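Thioredoxin-like protein (Bacteroides caccae ATCC 43185, PDB 4YOD) is of unknown cellular role but has a thioredoxin fold with a CxxC motif and is probably a thiol-disulfide oxidoreductase. Local coordinates at residues C186-T192 and I257-Y261. Numbering follows the deposited sequence.
Sequences CHACTET and IPTLY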
loop_
_atom_site.group_PDB
_atom_site.type_symbol
_atom_site.label_atom_id
_atom_site.label_comp_id
_atom_site.label_asym_id
_atom_site.label_seq_id
_atom_site.Cartn_x
_atom_site.Cartn_y
_atom_site.Cartn_z
ATOM N N CYS A 186 -15.850 -0.096 14.707
ATOM C CA CYS A 186 -14.633 -0.811 14.296
ATOM C C CYS A 186 -13.527 -0.642 15.362
ATOM O O CYS A 186 -13.126 0.489 15.656
ATOM C CB CYS A 186 -14.187 -0.297 12.925
ATOM S SG CYS A 186 -12.592 -0.941 12.344
ATOM N N HIS A 187 -13.083 -1.768 15.966
ATOM C CA HIS A 187 -12.055 -1.791 17.016
ATOM C C HIS A 187 -10.700 -1.286 16.501
ATOM O O HIS A 187 -10.012 -0.566 17.235
ATOM C CB HIS A 187 -11.895 -3.192 17.630
ATOM C CG HIS A 187 -10.881 -3.236 18.732
ATOM N ND1 HIS A 187 -11.166 -2.743 19.997
ATOM C CD2 HIS A 187 -9.600 -3.669 18.710
ATOM C CE1 HIS A 187 -10.057 -2.903 20.701
ATOM N NE2 HIS A 187 -9.088 -3.458 19.971
ATOM N N ALA A 188 -10.329 -1.647 15.251
ATOM C CA ALA A 188 -9.084 -1.200 14.621
ATOM C C ALA A 188 -9.096 0.331 14.401
ATOM O O ALA A 188 -8.031 0.954 14.450
ATOM C CB ALA A 188 -8.856 -1.926 13.306
ATOM N N CYS A 189 -10.300 0.928 14.195
ATOM C CA CYS A 189 -10.496 2.374 14.030
ATOM C C CYS A 189 -10.269 3.083 15.379
ATOM O O CYS A 189 -9.651 4.142 15.397
ATOM C CB CYS A 189 -11.875 2.695 13.453
ATOM S SG CYS A 189 -11.973 2.601 11.640
ATOM N N THR A 190 -10.740 2.483 16.499
ATOM C CA THR A 190 -10.561 3.028 17.857
ATOM C C THR A 190 -9.068 3.020 18.226
ATOM O O THR A 190 -8.578 3.987 18.805
ATOM C CB THR A 190 -11.395 2.243 18.905
ATOM O OG1 THR A 190 -12.716 2.022 18.417
ATOM C CG2 THR A 190 -11.470 2.958 20.239
ATOM N N GLU A 191 -8.362 1.921 17.881
ATOM C CA GLU A 191 -6.928 1.712 18.100
ATOM C C GLU A 191 -6.112 2.805 17.359
ATOM O O GLU A 191 -5.176 3.372 17.930
ATOM C CB GLU A 191 -6.555 0.308 17.595
ATOM C CG GLU A 191 -5.254 -0.255 18.130
ATOM C CD GLU A 191 -5.066 -1.722 17.797
ATOM O OE1 GLU A 191 -4.763 -2.034 16.621
ATOM O OE2 GLU A 191 -5.247 -2.564 18.707
ATOM N N THR A 192 -6.518 3.124 16.114
ATOM C CA THR A 192 -5.897 4.148 15.274
ATOM C C THR A 192 -6.149 5.558 15.858
ATOM O O THR A 192 -5.210 6.353 15.875
ATOM C CB THR A 192 -6.373 4.004 13.817
ATOM O OG1 THR A 192 -5.885 2.758 13.325
ATOM C CG2 THR A 192 -5.865 5.120 12.913
ATOM N N ILE A 257 -9.976 -0.592 5.923
ATOM C CA ILE A 257 -10.512 0.496 6.742
ATOM C C ILE A 257 -10.242 0.065 8.189
ATOM O O ILE A 257 -10.591 -1.055 8.557
ATOM C CB ILE A 257 -11.984 0.893 6.432
ATOM C CG1 ILE A 257 -12.084 1.567 5.032
ATOM C CG2 ILE A 257 -12.540 1.830 7.521
ATOM C CD1 ILE A 257 -13.530 1.787 4.498
ATOM N N PRO A 258 -9.486 0.855 8.980
ATOM C CA PRO A 258 -9.022 2.219 8.701
ATOM C C PRO A 258 -7.847 2.288 7.735
ATOM O O PRO A 258 -7.114 1.313 7.538
ATOM C CB PRO A 258 -8.603 2.730 10.094
ATOM C CG PRO A 258 -8.186 1.482 10.831
ATOM C CD PRO A 258 -9.173 0.446 10.370
ATOM N N THR A 259 -7.694 3.449 7.102
ATOM C CA THR A 259 -6.543 3.692 6.248
ATOM C C THR A 259 -6.126 5.151 6.430
ATOM O O THR A 259 -6.969 6.022 6.650
ATOM C CB THR A 259 -6.720 3.227 4.799
ATOM O OG1 THR A 259 -5.422 3.074 4.263
ATOM C CG2 THR A 259 -7.534 4.173 3.936
ATOM N N LEU A 260 -4.817 5.393 6.404
ATOM C CA LEU A 260 -4.273 6.731 6.617
ATOM C C LEU A 260 -3.447 7.184 5.447
ATOM O O LEU A 260 -2.699 6.391 4.897
ATOM C CB LEU A 260 -3.392 6.769 7.885
ATOM C CG LEU A 260 -4.050 6.408 9.215
ATOM C CD1 LEU A 260 -2.994 6.191 10.298
ATOM C CD2 LEU A 260 -5.032 7.471 9.641
ATOM N N TYR A 261 -3.599 8.465 5.082
ATOM C CA TYR A 261 -2.803 9.134 4.052
ATOM C C TYR A 261 -2.159 10.363 4.642
ATOM O O TYR A 261 -2.781 11.041 5.454
ATOM C CB TYR A 261 -3.677 9.583 2.865
ATOM C CG TYR A 261 -4.065 8.481 1.909
ATOM C CD1 TYR A 261 -5.114 7.614 2.203
ATOM C CD2 TYR A 261 -3.460 8.371 0.662
ATOM C CE1 TYR A 261 -5.519 6.630 1.298
ATOM C CE2 TYR A 261 -3.843 7.375 -0.243
ATOM C CZ TYR A 261 -4.886 6.522 0.076
ATOM O OH TYR A 261 -5.238 5.512 -0.779
#
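Pro258 is set against the first turns of helix 187-197 in an apolar contact without cross-segment hydrogen bonds, between the helix start and the cis-proline loop that leads into strand 259-263. Its ring supplies the largest share of the buried surface. Cys189 SG spans two ring carbons, Pro258 CB at 3.7 Å and Pro258 CD at 3.8 Å; the Ala188 methyl CB also meets Pro258 CD, at 3.8 Å, and Pro258 CG faces Thr192 OG1 at 3.6 Å. The sulfur of Cys189 reaches the ring because it stands anti to its own carbonyl carbon (chi1 -84°); Cys186 SG, at the N-cap, is more distant, 4.2 Å from Pro258 CD. A CxxC at a helix start facing a cis-proline is the active-site arrangement of thioredoxins, so Cys186 and Cys189, here free thiols, are probably the redox pair. One turn on, Thr192 OG1 bonds to Ala188 O at 3.0 Å with a C=O...donor angle of 154°, while Thr192 N approaches that oxygen from the opposite face of the carbonyl plane. With chi1 near -65°, OG1 sits beside Pro258 and Thr192 CG2 reaches Leu260 CD1, tip to tip, at 4.0 Å; the hydrogen bond helps hold this rotation. A glycine in place of Thr192 would probably leave Ala188 O with one donor fewer and open a gap between the helix and the side chains of Pro258 and Leu260. Phe180 of central strand 176-181 touches all three residues, Thr192, Pro258 and Leu260.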